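Local coordinates for periplasmic divalent cation tolerance protein (PDB 2NUH) that is of uncertain function but may bind copper and contribute to tolerance of divalent cations, at residues Ile21-Val24 and Leu25-Arg29; Pro95-Leu98 and Thr99-Asn102. All blocks are in the same frame, centred on the assembly; numbering follows the deposited sequence.

Interaction 1 (Ile21-Val24 and Leu25-Arg29)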
loop_
_atom_site.group_PDB
_atom_site.type_symbol
_atom_site.label_atom_id
_atom_site.label_comp_id
_atom_site.label_asym_id
_atom_site.label_seq_id
_atom_site.Cartn_x
_atom_site.Cartn_y
_atom_site.Cartn_z
ATOM N N ILE A 21 3.563 -8.454 0.834
ATOM C CA ILE A 21 2.522 -7.601 0.273
ATOM C C ILE A 21 2.986 -6.981 -1.029
ATOM O O ILE A 21 2.248 -6.954 -2.018
ATOM C CB ILE A 21 2.099 -6.528 1.282
ATOM C CG1 ILE A 21 1.247 -7.170 2.377
ATOM C CG2 ILE A 21 1.323 -5.397 0.590
ATOM C CD1 ILE A 21 1.226 -6.370 3.677
ATOM N N SER A 22 4.210 -6.473 -1.024
ATOM C CA SER A 22 4.746 -5.828 -2.211
ATOM C C SER A 22 4.782 -6.793 -3.378
ATOM O O SER A 22 4.317 -6.476 -4.484
ATOM C CB SER A 22 6.159 -5.333 -1.929
ATOM O OG SER A 22 6.147 -4.291 -0.976
ATOM N N ARG A 23 5.338 -7.977 -3.137
ATOM C CA ARG A 23 5.507 -8.933 -4.209
ATOM C C ARG A 23 4.166 -9.415 -4.721
ATOM O O ARG A 23 3.951 -9.494 -5.929
ATOM C CB ARG A 23 6.354 -10.119 -3.756
ATOM C CG ARG A 23 7.810 -9.794 -3.498
ATOM C CD ARG A 23 8.606 -11.074 -3.174
ATOM N NE ARG A 23 8.289 -12.168 -4.101
ATOM C CZ ARG A 23 7.578 -13.250 -3.782
ATOM N NH1 ARG A 23 7.331 -14.190 -4.689
ATOM N NH2 ARG A 23 7.115 -13.407 -2.553
ATOM N N VAL A 24 3.254 -9.726 -3.810
ATOM C CA VAL A 24 1.970 -10.271 -4.240
ATOM C C VAL A 24 1.148 -9.242 -4.997
ATOM O O VAL A 24 0.568 -9.538 -6.021
ATOM C CB VAL A 24 1.160 -10.852 -3.077
ATOM C CG1 VAL A 24 -0.264 -11.173 -3.525
ATOM C CG2 VAL A 24 1.842 -12.115 -2.576
ATOM N N LEU A 25 1.103 -8.014 -4.489
ATOM C CA LEU A 25 0.308 -7.008 -5.179
ATOM C C LEU A 25 0.821 -6.759 -6.591
ATOM O O LEU A 25 0.027 -6.556 -7.502
ATOM C CB LEU A 25 0.298 -5.697 -4.402
ATOM C CG LEU A 25 -0.508 -5.736 -3.104
ATOM C CD1 LEU A 25 -0.514 -4.350 -2.463
ATOM C CD2 LEU A 25 -1.936 -6.211 -3.353
ATOM N N VAL A 26 2.140 -6.768 -6.760
ATOM C CA VAL A 26 2.719 -6.558 -8.083
ATOM C C VAL A 26 2.515 -7.808 -8.934
ATOM O O VAL A 26 2.089 -7.712 -10.082
ATOM C CB VAL A 26 4.211 -6.179 -7.997
ATOM C CG1 VAL A 26 4.841 -6.129 -9.389
ATOM C CG2 VAL A 26 4.369 -4.840 -7.299
ATOM N N GLN A 27 2.760 -8.980 -8.356
ATOM C CA GLN A 27 2.643 -10.217 -9.117
ATOM C C GLN A 27 1.238 -10.407 -9.625
ATOM O O GLN A 27 1.034 -10.844 -10.758
ATOM C CB GLN A 27 2.970 -11.402 -8.228
ATOM C CG GLN A 27 4.417 -11.662 -8.107
ATOM C CD GLN A 27 4.741 -12.569 -6.949
ATOM O OE1 GLN A 27 3.930 -12.752 -6.034
ATOM N NE2 GLN A 27 5.934 -13.141 -6.977
ATOM N N GLU A 28 0.271 -10.086 -8.774
ATOM C CA GLU A 28 -1.126 -10.256 -9.133
ATOM C C GLU A 28 -1.707 -9.094 -9.900
ATOM O O GLU A 28 -2.913 -9.030 -10.123
ATOM C CB GLU A 28 -1.962 -10.555 -7.900
ATOM C CG GLU A 28 -1.531 -11.853 -7.265
ATOM C CD GLU A 28 -2.305 -12.218 -6.042
ATOM O OE1 GLU A 28 -3.198 -11.448 -5.614
ATOM O OE2 GLU A 28 -1.991 -13.293 -5.491
ATOM N N ARG A 29 -0.834 -8.164 -10.286
ATOM C CA ARG A 29 -1.220 -7.009 -11.087
ATOM C C ARG A 29 -2.328 -6.205 -10.422
ATOM O O ARG A 29 -3.266 -5.738 -11.052
ATOM C CB ARG A 29 -1.582 -7.426 -12.516
ATOM C CG ARG A 29 -0.398 -8.037 -13.227
ATOM C CD ARG A 29 -0.659 -8.311 -14.698
ATOM N NE ARG A 29 0.477 -9.019 -15.292
ATOM C CZ ARG A 29 1.526 -8.428 -15.860
ATOM N NH1 ARG A 29 1.603 -7.103 -15.929
ATOM N NH2 ARG A 29 2.507 -9.168 -16.363
#
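Arg-23 and Gln-27, one turn apart on the outer face of helix 15-27, run side by side with their polar ends pointing the same way. The Arg-23 chain bends at chi3 (46°), turning the guanidinium so that OE1 of Gln-27 lies over one of its faces, the guanidinium and amide planes 85° apart. As modelled, NH1 of Arg-23 lies 2.9 Å from NE2 of Gln-27, while OE1 of Gln-27 sits 3.3 Å from the carbonyl O of Arg-23. These pair donor with donor and acceptor with acceptor, so the assignment of the amide's O and N is doubtful.

One position along, Val-24 lays its CG1 alongside the carboxylate of Glu-28, 3.4 Å from OE2. OE1 of Glu-28 is taken by a salt bridge to Arg-73, holding the acid across toward helix 67-77. On the inner face, Ile-21 and Leu-25 point together into the core, with CG2 of Ile-21 3.7 Å from CD1 of Leu-25.

Backbone bonds set this spacing, among them Leu-25 N to Ile-21 O at 2.9 Å and Glu-28 N to Val-24 O at 2.8 Å. The helix then ends in a Schellman motif: Arg-29, with positive phi, gives its N to Val-26 O at 3.0 Å, and Leu-30 N reaches back to Leu-25 O.

Around this turn, Ile-21 and Val-24 pack on Leu-77 of helix 67-77, Ile-21 meets Leu-58 and Leu-25 meets Ile-60 of strand 50-63, and Ser-22 rests against strand 33-38.

Interaction 2 (Pro95-Leu98 and Thr99-Asn102)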
loop_
_atom_site.group_PDB
_atom_site.type_symbol
_atom_site.label_atom_id
_atom_site.label_comp_id
_atom_site.label_asym_id
_atom_site.label_seq_id
_atom_site.Cartn_x
_atom_site.Cartn_y
_atom_site.Cartn_z
ATOM N N PRO A 95 3.062 11.798 -17.816
ATOM C CA PRO A 95 2.134 10.958 -18.568
ATOM C C PRO A 95 2.603 9.531 -18.791
ATOM O O PRO A 95 1.828 8.602 -18.587
ATOM C CB PRO A 95 1.984 11.722 -19.889
ATOM C CG PRO A 95 2.178 13.153 -19.477
ATOM C CD PRO A 95 3.296 13.098 -18.471
ATOM N N GLU A 96 3.856 9.338 -19.181
ATOM C CA GLU A 96 4.337 7.986 -19.447
ATOM C C GLU A 96 4.350 7.163 -18.172
ATOM O O GLU A 96 4.219 5.939 -18.214
ATOM C CB GLU A 96 5.743 8.012 -20.057
ATOM C CG GLU A 96 6.162 6.720 -20.744
ATOM C CD GLU A 96 7.647 6.655 -21.092
ATOM O OE1 GLU A 96 8.354 7.682 -20.981
ATOM O OE2 GLU A 96 8.108 5.558 -21.492
ATOM N N TYR A 97 4.507 7.832 -17.036
ATOM C CA TYR A 97 4.519 7.099 -15.778
ATOM C C TYR A 97 3.115 6.642 -15.405
ATOM O O TYR A 97 2.914 5.495 -15.009
ATOM C CB TYR A 97 5.152 7.920 -14.655
ATOM C CG TYR A 97 5.236 7.126 -13.385
ATOM C CD1 TYR A 97 6.159 6.101 -13.256
ATOM C CD2 TYR A 97 4.363 7.370 -12.345
ATOM C CE1 TYR A 97 6.227 5.350 -12.103
ATOM C CE2 TYR A 97 4.425 6.624 -11.192
ATOM C CZ TYR A 97 5.357 5.624 -11.086
ATOM O OH TYR A 97 5.411 4.876 -9.939
ATOM N N LEU A 98 2.135 7.525 -15.559
ATOM C CA LEU A 98 0.749 7.148 -15.314
ATOM C C LEU A 98 0.335 6.046 -16.272
ATOM O O LEU A 98 -0.334 5.085 -15.873
ATOM C CB LEU A 98 -0.159 8.353 -15.471
ATOM C CG LEU A 98 0.156 9.553 -14.584
ATOM C CD1 LEU A 98 -0.712 10.717 -15.027
ATOM C CD2 LEU A 98 -0.051 9.266 -13.103
ATOM N N THR A 99 0.758 6.154 -17.529
ATOM C CA THR A 99 0.444 5.121 -18.509
ATOM C C THR A 99 1.078 3.797 -18.103
ATOM O O THR A 99 0.449 2.744 -18.201
ATOM C CB THR A 99 0.887 5.543 -19.922
ATOM O OG1 THR A 99 0.086 6.659 -20.323
ATOM C CG2 THR A 99 0.710 4.403 -20.933
ATOM N N TRP A 100 2.322 3.843 -17.641
ATOM C CA TRP A 100 3.001 2.627 -17.201
ATOM C C TRP A 100 2.263 1.938 -16.044
ATOM O O TRP A 100 2.068 0.720 -16.063
ATOM C CB TRP A 100 4.457 2.927 -16.831
ATOM C CG TRP A 100 5.143 1.764 -16.225
ATOM C CD1 TRP A 100 5.705 0.701 -16.881
ATOM C CD2 TRP A 100 5.322 1.517 -14.830
ATOM N NE1 TRP A 100 6.230 -0.190 -15.971
ATOM C CE2 TRP A 100 6.011 0.288 -14.705
ATOM C CE3 TRP A 100 4.974 2.218 -13.670
ATOM C CZ2 TRP A 100 6.354 -0.256 -13.459
ATOM C CZ3 TRP A 100 5.315 1.674 -12.429
ATOM C CH2 TRP A 100 5.998 0.451 -12.339
ATOM N N ILE A 101 1.824 2.711 -15.058
ATOM C CA ILE A 101 1.079 2.131 -13.947
ATOM C C ILE A 101 -0.105 1.385 -14.504
ATOM O O ILE A 101 -0.336 0.224 -14.164
ATOM C CB ILE A 101 0.608 3.203 -12.958
ATOM C CG1 ILE A 101 1.806 3.726 -12.178
ATOM C CG2 ILE A 101 -0.451 2.626 -11.995
ATOM C CD1 ILE A 101 1.498 4.915 -11.325
ATOM N N ASN A 102 -0.831 2.045 -15.400
ATOM C CA ASN A 102 -2.056 1.477 -15.927
ATOM C C ASN A 102 -1.798 0.259 -16.777
ATOM O O ASN A 102 -2.514 -0.731 -16.659
ATOM C CB ASN A 102 -2.843 2.525 -16.714
ATOM C CG ASN A 102 -3.570 3.488 -15.811
ATOM O OD1 ASN A 102 -4.326 3.074 -14.943
ATOM N ND2 ASN A 102 -3.353 4.785 -16.012
#
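The first two turns of the C-terminal helix 95-105 carry a small aromatic and aliphatic cluster in which Tyr-97 meets both Trp-100 and Ile-101. CG1 of Ile-101 lies over one face of the Tyr-97 ring, and its CD1 makes the closest side-chain approach, 3.4 Å from CE2 of Tyr-97. On the CE1 side of the ring comes Trp-100, whose CE3 is 3.7 Å from CE1 of Tyr-97. The phenol and the six-membered ring of the indole are inclined by 29° with centroids 5.6 Å apart; they are slid so far past each other that they barely overlap, and the touch is made by CE1 of Tyr-97 against CE3 and CZ3 of Trp-100.

Tyr-97 places CG opposite its backbone N (chi1 -177°), which swings the ring forward along the helix to its partners in the next turn.

Beneath the cluster, Ile-101 N bonds to Tyr-97 O at 3.0 Å and Thr-99 N to Pro-95 O at 2.9 Å, and Trp-100 N bonds to Glu-96 O, also at 2.9 Å.

OD1 of Asn-102 accepts a hydrogen bond from ND2 of Asn-63, at the end of strand 50-63. Leu-98 and Ile-101 both pack on Val-5 of strand 5-12, with Leu-98 also against Val-90 beyond strand 86-89, while Trp-100 and Ile-101 touch Ala-32, just ahead of strand 33-38.

In the fold
Interactions 1 and 2 are both i to i+3 or i+4 contacts within a single helix, and they follow one another along the chain. Their centres are 18 Å apart and their nearest atoms about 7 Å apart, so they do not touch. One link between them is the short connection after helix 15-27: Leu-25 is backbone-bonded to Ala-31, and the next residue, Ala-32, is packed by Trp-100 and Ile-101 of interaction 2. A second tie comes from Arg-29, whose NH1 bonds to Glu-104 O near the end of helix 95-105. No metal or ligand lies in either contact, so their relation to any copper site of the family stays open.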